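Local structure of terminal oxygenase component of carbazole (Janthinobacterium sp., 7BUG) at residues L62-K66 with L121-V126; L65-H71 with T96-E100; Q75-K79 with I88-Y92. The protein catalyses, as the terminal oxygenase of carbazole 1,9a-dioxygenase, the angular dioxygenation of carbazole, using a Rieske [2Fe-2S] cluster and a mononuclear iron. Residues are numbered along the deposited sequence.

Contact 1. Residues L62-K66 with L121-V126; sequences LYCLK and LKTYPV. With CO3 (carbonate ion), chain M.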
loop_
_atom_site.group_PDB
_atom_site.type_symbol
_atom_site.label_atom_id
_atom_site.label_comp_id
_atom_site.label_asym_id
_atom_site.label_seq_id
_atom_site.Cartn_x
_atom_site.Cartn_y
_atom_site.Cartn_z
ATOM N N LEU A 62 8.741 6.873 36.168
ATOM C CA LEU A 62 8.236 6.383 34.865
ATOM C C LEU A 62 7.969 4.878 34.896
ATOM O O LEU A 62 8.659 4.066 35.547
ATOM C CB LEU A 62 9.240 6.739 33.772
ATOM C CG LEU A 62 9.444 8.214 33.499
ATOM C CD1 LEU A 62 10.405 8.388 32.335
ATOM C CD2 LEU A 62 8.164 8.935 33.228
ATOM N N TYR A 63 6.898 4.494 34.179
ATOM C CA TYR A 63 6.504 3.086 34.044
ATOM C C TYR A 63 6.155 2.838 32.572
ATOM O O TYR A 63 5.687 3.791 31.902
ATOM C CB TYR A 63 5.268 2.802 34.890
ATOM C CG TYR A 63 5.472 2.978 36.376
ATOM C CD1 TYR A 63 5.312 4.210 36.960
ATOM C CD2 TYR A 63 5.874 1.915 37.134
ATOM C CE1 TYR A 63 5.503 4.385 38.315
ATOM C CE2 TYR A 63 6.033 2.055 38.516
ATOM C CZ TYR A 63 5.839 3.292 39.092
ATOM O OH TYR A 63 6.039 3.399 40.459
ATOM N N CYS A 64 6.384 1.620 32.107
ATOM C CA CYS A 64 6.148 1.256 30.696
ATOM C C CYS A 64 5.369 -0.051 30.655
ATOM O O CYS A 64 5.878 -1.068 31.174
ATOM C CB CYS A 64 7.482 1.157 29.978
ATOM S SG CYS A 64 7.269 0.676 28.247
ATOM N N LEU A 65 4.204 -0.039 29.997
ATOM C CA LEU A 65 3.328 -1.205 29.747
ATOM C C LEU A 65 3.222 -1.387 28.253
ATOM O O LEU A 65 3.238 -0.395 27.520
ATOM C CB LEU A 65 1.911 -0.943 30.261
ATOM C CG LEU A 65 1.622 -1.214 31.713
ATOM C CD1 LEU A 65 0.245 -0.683 32.037
ATOM C CD2 LEU A 65 1.702 -2.716 31.999
ATOM N N LYS A 66 3.139 -2.618 27.819
ATOM C CA LYS A 66 2.805 -2.858 26.397
ATOM C C LYS A 66 1.424 -2.264 26.133
ATOM O O LYS A 66 0.480 -2.557 26.836
ATOM C CB LYS A 66 2.936 -4.325 26.030
ATOM C CG LYS A 66 2.508 -4.598 24.591
ATOM C CD LYS A 66 3.000 -5.977 24.183
ATOM C CE LYS A 66 4.490 -6.034 23.986
ATOM N NZ LYS A 66 4.892 -7.209 23.203
ATOM N N LEU A 121 0.323 -8.226 31.882
ATOM C CA LEU A 121 0.697 -7.501 30.673
ATOM C C LEU A 121 2.191 -7.241 30.728
ATOM O O LEU A 121 2.740 -6.888 31.799
ATOM C CB LEU A 121 -0.129 -6.209 30.682
ATOM C CG LEU A 121 -0.008 -5.253 29.517
ATOM C CD1 LEU A 121 -0.208 -5.934 28.187
ATOM C CD2 LEU A 121 -1.038 -4.132 29.698
ATOM N N LYS A 122 2.870 -7.369 29.601
ATOM C CA LYS A 122 4.320 -7.130 29.532
ATOM C C LYS A 122 4.656 -5.719 29.981
ATOM O O LYS A 122 3.918 -4.747 29.612
ATOM C CB LYS A 122 4.788 -7.396 28.099
ATOM C CG LYS A 122 6.270 -7.204 27.915
ATOM C CD LYS A 122 7.077 -8.289 28.573
ATOM C CE LYS A 122 8.459 -8.457 27.983
ATOM N NZ LYS A 122 9.288 -9.366 28.802
ATOM N N THR A 123 5.679 -5.596 30.819
ATOM C CA THR A 123 6.235 -4.304 31.219
ATOM C C THR A 123 7.674 -4.310 30.743
ATOM O O THR A 123 8.278 -5.407 30.492
ATOM C CB THR A 123 6.147 -4.060 32.733
ATOM O OG1 THR A 123 6.953 -5.074 33.340
ATOM C CG2 THR A 123 4.720 -4.078 33.224
ATOM N N TYR A 124 8.203 -3.121 30.595
ATOM C CA TYR A 124 9.613 -2.874 30.285
ATOM C C TYR A 124 10.170 -1.917 31.312
ATOM O O TYR A 124 9.519 -0.922 31.664
ATOM C CB TYR A 124 9.815 -2.386 28.846
ATOM C CG TYR A 124 9.511 -3.465 27.849
ATOM C CD1 TYR A 124 10.322 -4.576 27.706
ATOM C CD2 TYR A 124 8.429 -3.353 26.998
ATOM C CE1 TYR A 124 10.051 -5.559 26.759
ATOM C CE2 TYR A 124 8.119 -4.329 26.066
ATOM C CZ TYR A 124 8.943 -5.435 25.939
ATOM O OH TYR A 124 8.667 -6.351 24.990
ATOM N N PRO A 125 11.433 -2.129 31.717
ATOM C CA PRO A 125 12.119 -1.160 32.556
ATOM C C PRO A 125 12.253 0.207 31.877
ATOM O O PRO A 125 12.457 0.271 30.661
ATOM C CB PRO A 125 13.505 -1.767 32.812
ATOM C CG PRO A 125 13.336 -3.246 32.536
ATOM C CD PRO A 125 12.253 -3.328 31.477
ATOM N N VAL A 126 12.145 1.276 32.644
ATOM C CA VAL A 126 12.287 2.676 32.161
ATOM C C VAL A 126 13.139 3.441 33.133
ATOM O O VAL A 126 12.886 3.318 34.346
ATOM C CB VAL A 126 10.998 3.496 32.099
ATOM C CG1 VAL A 126 11.100 4.562 31.036
ATOM C CG2 VAL A 126 9.737 2.688 32.044
HETATM C C CO3 M . 11.990 -0.258 36.621
HETATM O O1 CO3 M . 11.719 0.481 35.608
HETATM O O2 CO3 M . 12.107 -1.590 36.490
HETATM O O3 CO3 M . 11.993 0.290 37.825
HETATM O O HOH W 1 11.248 4.101 36.396
HETATM O O HOH W 2 8.024 -0.101 33.769
#
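Apolar side chains cover both faces of this antiparallel pairing: C64, Y124 and V126 on one, L65, T123 and L121 on the other. On the first, V126 reaches back over strand 62-66: its CG2 lies 3.4 Å from C64 CB, and its CG1 sits 4.0 Å from L62 CB. C64 SG also meets Y124 CB at 4.0 Å, lying at the edge of the tyrosine ring. On the second, L65 and T123 are a non-hydrogen-bonded pair, CA atoms 4.5 Å apart, which puts both side chains on the same face and lets L65 CD2 reach T123 CG2 at 3.5 Å; L121 CD2 is 3.8 Å from the same L65 CD2.

Outside these clusters the backbones take over. K66 N donates to K122 O at 2.9 Å and nearly straight, while Y124 N gives a longer bond to C64 O, 3.2 Å. Beyond that the strands part around P125, and water fills the gap: water 2 accepts from C64 N (2.9 Å) and donates to Y124 O (2.7 Å), and water 1 donates to L62 O and V126 O, each at 2.7 Å.

At the far end V126 N donates to O1 of a carbonate (3.1 Å), probably from the crystallisation liquor and also bonded to K61. The charged side chains look elsewhere: K66 forms a salt bridge with E51, which Y124 OH also engages, and K122 pairs with D139. In this seam of the Rieske domain's six-stranded sheet, direct bonds at K66 and C64 and water bridges toward V126 join the backbones, with apolar side chains on both faces.

Contact 2. Residues L65-H71 with T96-E100; sequences LKDRCLH and TYRWE. With MG (magnesium ion), chain F; FES (Fe2/s2 (inorganic) cluster), chain D.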
loop_
_atom_site.group_PDB
_atom_site.type_symbol
_atom_site.label_atom_id
_atom_site.label_comp_id
_atom_site.label_asym_id
_atom_site.label_seq_id
_atom_site.Cartn_x
_atom_site.Cartn_y
_atom_site.Cartn_z
ATOM N N LEU A 65 4.204 -0.039 29.997
ATOM C CA LEU A 65 3.328 -1.205 29.747
ATOM C C LEU A 65 3.222 -1.387 28.253
ATOM O O LEU A 65 3.238 -0.395 27.520
ATOM C CB LEU A 65 1.911 -0.943 30.261
ATOM C CG LEU A 65 1.622 -1.214 31.713
ATOM C CD1 LEU A 65 0.245 -0.683 32.037
ATOM C CD2 LEU A 65 1.702 -2.716 31.999
ATOM N N LYS A 66 3.139 -2.618 27.819
ATOM C CA LYS A 66 2.805 -2.858 26.397
ATOM C C LYS A 66 1.424 -2.264 26.133
ATOM O O LYS A 66 0.480 -2.557 26.836
ATOM C CB LYS A 66 2.936 -4.325 26.030
ATOM C CG LYS A 66 2.508 -4.598 24.591
ATOM C CD LYS A 66 3.000 -5.977 24.183
ATOM C CE LYS A 66 4.490 -6.034 23.986
ATOM N NZ LYS A 66 4.892 -7.209 23.203
ATOM N N ASP A 67 1.297 -1.521 25.050
ATOM C CA ASP A 67 0.018 -0.902 24.650
ATOM C C ASP A 67 -0.788 -1.896 23.820
ATOM O O ASP A 67 -0.987 -1.687 22.615
ATOM C CB ASP A 67 0.320 0.383 23.910
ATOM C CG ASP A 67 -0.910 1.225 23.571
ATOM O OD1 ASP A 67 -1.989 1.020 24.180
ATOM O OD2 ASP A 67 -0.736 2.153 22.743
ATOM N N ARG A 68 -1.187 -3.006 24.426
ATOM C CA ARG A 68 -1.918 -4.094 23.713
ATOM C C ARG A 68 -2.631 -4.880 24.800
ATOM O O ARG A 68 -1.948 -5.619 25.560
ATOM C CB ARG A 68 -1.030 -4.989 22.875
ATOM C CG ARG A 68 -1.848 -5.969 22.040
ATOM C CD ARG A 68 -1.061 -6.851 21.086
ATOM N NE ARG A 68 -0.216 -7.654 21.919
ATOM C CZ ARG A 68 0.942 -8.203 21.557
ATOM N NH1 ARG A 68 1.370 -8.121 20.315
ATOM N NH2 ARG A 68 1.658 -8.834 22.445
ATOM N N CYS A 69 -3.939 -4.689 24.941
ATOM C CA CYS A 69 -4.731 -5.415 25.945
ATOM C C CYS A 69 -4.562 -6.941 25.762
ATOM O O CYS A 69 -4.594 -7.428 24.629
ATOM C CB CYS A 69 -6.183 -4.989 25.892
ATOM S SG CYS A 69 -7.132 -5.658 27.278
ATOM N N LEU A 70 -4.460 -7.682 26.860
ATOM C CA LEU A 70 -4.391 -9.173 26.831
ATOM C C LEU A 70 -5.660 -9.798 26.267
ATOM O O LEU A 70 -5.626 -10.937 25.805
ATOM C CB LEU A 70 -4.184 -9.677 28.253
ATOM C CG LEU A 70 -2.856 -9.344 28.886
ATOM C CD1 LEU A 70 -2.772 -9.963 30.289
ATOM C CD2 LEU A 70 -1.665 -9.719 28.034
ATOM N N HIS A 71 -6.795 -9.125 26.375
ATOM C CA HIS A 71 -8.117 -9.707 26.073
ATOM C C HIS A 71 -8.317 -9.783 24.540
ATOM O O HIS A 71 -8.216 -10.869 23.954
ATOM C CB HIS A 71 -9.169 -8.874 26.825
ATOM C CG HIS A 71 -10.544 -9.314 26.585
ATOM N ND1 HIS A 71 -11.569 -8.391 26.491
ATOM C CD2 HIS A 71 -11.067 -10.545 26.417
ATOM C CE1 HIS A 71 -12.705 -9.042 26.295
ATOM N NE2 HIS A 71 -12.407 -10.414 26.266
ATOM N N THR A 96 -8.130 -4.215 34.060
ATOM C CA THR A 96 -7.350 -3.190 34.755
ATOM C C THR A 96 -5.993 -3.756 35.173
ATOM O O THR A 96 -5.944 -4.825 35.842
ATOM C CB THR A 96 -8.144 -2.703 35.966
ATOM O OG1 THR A 96 -9.355 -2.130 35.455
ATOM C CG2 THR A 96 -7.375 -1.673 36.762
ATOM N N TYR A 97 -4.935 -3.024 34.833
ATOM C CA TYR A 97 -3.536 -3.455 35.009
ATOM C C TYR A 97 -2.797 -2.490 35.933
ATOM O O TYR A 97 -2.978 -1.281 35.881
ATOM C CB TYR A 97 -2.842 -3.515 33.659
ATOM C CG TYR A 97 -3.576 -4.356 32.639
ATOM C CD1 TYR A 97 -3.310 -5.712 32.535
ATOM C CD2 TYR A 97 -4.420 -3.779 31.709
ATOM C CE1 TYR A 97 -3.905 -6.490 31.566
ATOM C CE2 TYR A 97 -5.046 -4.546 30.744
ATOM C CZ TYR A 97 -4.776 -5.905 30.664
ATOM O OH TYR A 97 -5.356 -6.600 29.628
ATOM N N ARG A 98 -1.942 -3.049 36.776
ATOM C CA ARG A 98 -0.992 -2.221 37.551
ATOM C C ARG A 98 0.158 -1.770 36.662
ATOM O O ARG A 98 0.780 -2.615 36.036
ATOM C CB ARG A 98 -0.494 -3.013 38.754
ATOM C CG ARG A 98 -1.614 -3.380 39.713
ATOM C CD ARG A 98 -0.970 -3.709 41.049
ATOM N NE ARG A 98 -0.281 -4.957 40.977
ATOM C CZ ARG A 98 -0.646 -6.087 41.590
ATOM N NH1 ARG A 98 -1.758 -6.141 42.318
ATOM N NH2 ARG A 98 0.111 -7.166 41.478
ATOM N N TRP A 99 0.496 -0.488 36.671
ATOM C CA TRP A 99 1.695 0.008 35.982
ATOM C C TRP A 99 2.934 -0.692 36.532
ATOM O O TRP A 99 3.878 -0.889 35.779
ATOM C CB TRP A 99 1.793 1.520 36.120
ATOM C CG TRP A 99 0.777 2.276 35.338
ATOM C CD1 TRP A 99 -0.420 2.799 35.757
ATOM C CD2 TRP A 99 0.893 2.601 33.930
ATOM N NE1 TRP A 99 -1.041 3.434 34.719
ATOM C CE2 TRP A 99 -0.242 3.356 33.597
ATOM C CE3 TRP A 99 1.864 2.382 32.952
ATOM C CZ2 TRP A 99 -0.494 3.811 32.299
ATOM C CZ3 TRP A 99 1.639 2.877 31.675
ATOM C CH2 TRP A 99 0.519 3.646 31.376
ATOM N N GLU A 100 3.013 -0.944 37.846
ATOM C CA GLU A 100 4.315 -1.337 38.443
ATOM C C GLU A 100 4.722 -2.740 37.996
ATOM O O GLU A 100 5.942 -2.968 37.842
ATOM C CB GLU A 100 4.208 -1.276 39.977
ATOM C CG GLU A 100 5.552 -1.431 40.639
ATOM C CD GLU A 100 5.938 -2.874 40.849
ATOM O OE1 GLU A 100 5.002 -3.704 41.080
ATOM O OE2 GLU A 100 7.160 -3.160 40.811
HETATM MG MG MG F . 7.737 -2.651 36.815
HETATM FE FE1 FES D . -9.221 -4.685 26.732
HETATM FE FE2 FES D . -11.355 -6.313 26.395
HETATM S S1 FES D . -10.674 -5.312 28.279
HETATM S S2 FES D . -9.911 -5.636 24.818
HETATM O O HOH W 3 6.471 -1.742 35.295
HETATM O O HOH W 4 8.619 -3.556 38.539
HETATM O O HOH W 5 8.064 -0.767 37.576
HETATM O O HOH W 6 9.374 -2.463 35.568
HETATM O O HOH W 7 7.381 -4.592 36.033
#
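Strand 65-66 and strand 96-98 belong to different sheets, and their backbones stay well apart: the nearest CA atoms, those of L65 and W99, are 6.6 Å from each other. After K66 the chain turns through D67, the centre of an inverse gamma turn, and runs on as a loop to H71. The space is crossed by side chains, Y97 reaching a backbone NH of the loop.

At one end, L65 CD1 sits over the face of W99, 3.9 Å from the centroid of the six-membered ring, a CH-pi contact. At the other, Y97 extends toward the cluster loop. Its OH accepts a hydrogen bond from L70 N at 3.1 Å and lies 3.1 Å from C69 SG, which is at the edge of the ring; L70 CD1 packs on Y97 CE1 at 3.9 Å. C69 SG also accepts a long bond from H71 N, 3.6 Å. C69 SG binds FE1 at 2.4 Å and H71 ND1 binds FE2 at 2.1 Å, with C90 and H93 completing the set of protein ligands. H71 NE2 is hydrogen-bonded to D359 of the second subunit.

Far from the cluster, E100 O binds a magnesium ion at 2.1 Å, with five waters around it. Two cysteines on one iron, two histidines on the other, and a backbone NH directed at a cysteine sulfur, here H71 N to C69 SG, are the signature of a Rieske [2Fe-2S] site.

Contact 3. Residues Q75-K79 with I88-Y92; sequences QLSVK and ITCWY. With FES (Fe2/s2 (inorganic) cluster), chain D.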
loop_
_atom_site.group_PDB
_atom_site.type_symbol
_atom_site.label_atom_id
_atom_site.label_comp_id
_atom_site.label_asym_id
_atom_site.label_seq_id
_atom_site.Cartn_x
_atom_site.Cartn_y
_atom_site.Cartn_z
ATOM N N GLN A 75 -5.199 -1.408 21.407
ATOM C CA GLN A 75 -4.352 -0.405 22.112
ATOM C C GLN A 75 -5.211 0.247 23.209
ATOM O O GLN A 75 -6.262 0.841 22.930
ATOM C CB GLN A 75 -3.800 0.600 21.123
ATOM C CG GLN A 75 -2.593 0.034 20.382
ATOM C CD GLN A 75 -2.055 1.020 19.364
ATOM O OE1 GLN A 75 -2.380 0.935 18.153
ATOM N NE2 GLN A 75 -1.242 1.966 19.812
ATOM N N LEU A 76 -4.744 0.185 24.438
ATOM C CA LEU A 76 -5.409 0.898 25.546
ATOM C C LEU A 76 -5.380 2.398 25.235
ATOM O O LEU A 76 -6.297 3.111 25.675
ATOM C CB LEU A 76 -4.712 0.578 26.867
ATOM C CG LEU A 76 -5.069 -0.783 27.445
ATOM C CD1 LEU A 76 -4.184 -1.782 26.797
ATOM C CD2 LEU A 76 -4.936 -0.754 28.947
ATOM N N SER A 77 -4.377 2.875 24.510
ATOM C CA SER A 77 -4.193 4.323 24.230
ATOM C C SER A 77 -5.287 4.895 23.332
ATOM O O SER A 77 -5.376 6.143 23.225
ATOM C CB SER A 77 -2.858 4.560 23.643
ATOM O OG SER A 77 -2.672 3.857 22.426
ATOM N N VAL A 78 -6.091 4.069 22.689
ATOM C CA VAL A 78 -7.237 4.580 21.879
ATOM C C VAL A 78 -8.156 5.414 22.766
ATOM O O VAL A 78 -8.687 6.443 22.313
ATOM C CB VAL A 78 -7.989 3.428 21.219
ATOM C CG1 VAL A 78 -9.294 3.908 20.611
ATOM C CG2 VAL A 78 -7.126 2.731 20.182
ATOM N N LYS A 79 -8.253 5.053 24.026
ATOM C CA LYS A 79 -9.027 5.826 25.009
ATOM C C LYS A 79 -8.485 5.509 26.397
ATOM O O LYS A 79 -8.816 4.490 26.979
ATOM C CB LYS A 79 -10.519 5.511 24.951
ATOM C CG LYS A 79 -11.355 6.337 25.931
ATOM C CD LYS A 79 -12.838 6.031 25.860
ATOM C CE LYS A 79 -13.702 6.890 26.776
ATOM N NZ LYS A 79 -13.518 6.597 28.226
ATOM N N ILE A 88 -4.183 1.291 35.033
ATOM C CA ILE A 88 -4.887 1.734 33.801
ATOM C C ILE A 88 -5.966 0.699 33.512
ATOM O O ILE A 88 -5.692 -0.515 33.710
ATOM C CB ILE A 88 -3.925 1.954 32.597
ATOM C CG1 ILE A 88 -4.671 2.454 31.350
ATOM C CG2 ILE A 88 -3.086 0.729 32.341
ATOM C CD1 ILE A 88 -3.761 3.005 30.241
ATOM N N THR A 89 -7.126 1.153 33.036
ATOM C CA THR A 89 -8.288 0.305 32.744
ATOM C C THR A 89 -8.470 0.327 31.223
ATOM O O THR A 89 -8.663 1.443 30.664
ATOM C CB THR A 89 -9.528 0.847 33.485
ATOM O OG1 THR A 89 -9.260 0.701 34.881
ATOM C CG2 THR A 89 -10.800 0.149 33.087
ATOM N N CYS A 90 -8.456 -0.823 30.592
ATOM C CA CYS A 90 -8.770 -0.878 29.141
ATOM C C CYS A 90 -10.165 -0.297 28.946
ATOM O O CYS A 90 -11.111 -0.613 29.711
ATOM C CB CYS A 90 -8.671 -2.300 28.637
ATOM S SG CYS A 90 -9.015 -2.387 26.867
ATOM N N TRP A 91 -10.336 0.491 27.909
ATOM C CA TRP A 91 -11.612 1.157 27.580
ATOM C C TRP A 91 -12.680 0.174 27.092
ATOM O O TRP A 91 -13.850 0.580 27.028
ATOM C CB TRP A 91 -11.352 2.233 26.537
ATOM C CG TRP A 91 -10.644 1.704 25.344
ATOM C CD1 TRP A 91 -9.286 1.709 25.124
ATOM C CD2 TRP A 91 -11.234 1.024 24.217
ATOM N NE1 TRP A 91 -9.002 1.112 23.928
ATOM C CE2 TRP A 91 -10.160 0.646 23.368
ATOM C CE3 TRP A 91 -12.527 0.690 23.847
ATOM C CZ2 TRP A 91 -10.369 -0.017 22.155
ATOM C CZ3 TRP A 91 -12.735 -0.010 22.674
ATOM C CH2 TRP A 91 -11.664 -0.369 21.844
ATOM N N TYR A 92 -12.305 -1.050 26.720
ATOM C CA TYR A 92 -13.253 -1.921 26.004
ATOM C C TYR A 92 -14.072 -2.725 27.026
ATOM O O TYR A 92 -15.293 -2.615 27.015
ATOM C CB TYR A 92 -12.496 -2.760 24.991
ATOM C CG TYR A 92 -13.299 -3.299 23.817
ATOM C CD1 TYR A 92 -14.668 -3.147 23.701
ATOM C CD2 TYR A 92 -12.651 -4.063 22.847
ATOM C CE1 TYR A 92 -15.377 -3.660 22.622
ATOM C CE2 TYR A 92 -13.348 -4.629 21.788
ATOM C CZ TYR A 92 -14.717 -4.433 21.673
ATOM O OH TYR A 92 -15.459 -4.918 20.615
HETATM FE FE1 FES D . -9.221 -4.685 26.732
HETATM FE FE2 FES D . -11.355 -6.313 26.395
HETATM S S1 FES D . -10.674 -5.312 28.279
HETATM S S2 FES D . -9.911 -5.636 24.818
HETATM O O HOH W 8 -7.197 2.778 28.859
#
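A short 3-10 turn, 76-78, packs here against the second cluster-binding loop of the Rieske domain, which carries C90 and follows the strand holding I88. The indole of W91 is the main link: NE1 donates to Q75 O at 2.9 Å and almost straight, and the same carbonyl accepts V78 N at 3.2 Å within the turn. V78 CB lies 4.1 Å from W91 CE2, and K79 CB is 3.7 Å from W91 CB. On the strand side, L76 CD2 meets I88 CG1 at 4.0 Å and C90 CB at 4.1 Å. Water 8 lies 3.0 Å from K79 O and 2.7 Å from T89 O. W91 also meets W335 of the second subunit.

C90 SG binds FE1 at 2.3 Å and accepts a long bond from Y92 N, 3.6 Å. L76 packs on the CA and CB of C90, while the next residue, W91, is tied to the turn by its indole NH; the cluster loop thus meets the turn through one hydrogen bond and apolar contact.

How the contacts relate
All three contacts lie in the Rieske domain, and contact 3 is nested along the chain inside the loops closed by contacts 1 and 2. L65 and K66 serve both contact 1 and contact 2, whose centres are 9 Å apart; L121 CB packs on Y97 CD1 at 3.7 Å. L65 CD1 also touches I88 CG2 of contact 3, 3.6 Å away. Contacts 2 and 3, again 9 Å apart between centres, are knit by Y97 N to I88 O (2.9 Å) and D67 OD2 to S77 OG (2.6 Å), both probable hydrogen bonds. Together they supply C69, H71 and C90 to the [2Fe-2S] cluster and touch the second subunit, while contact 1 joins two strands of the six-stranded sheet, its centre about 15 Å from that of contact 3.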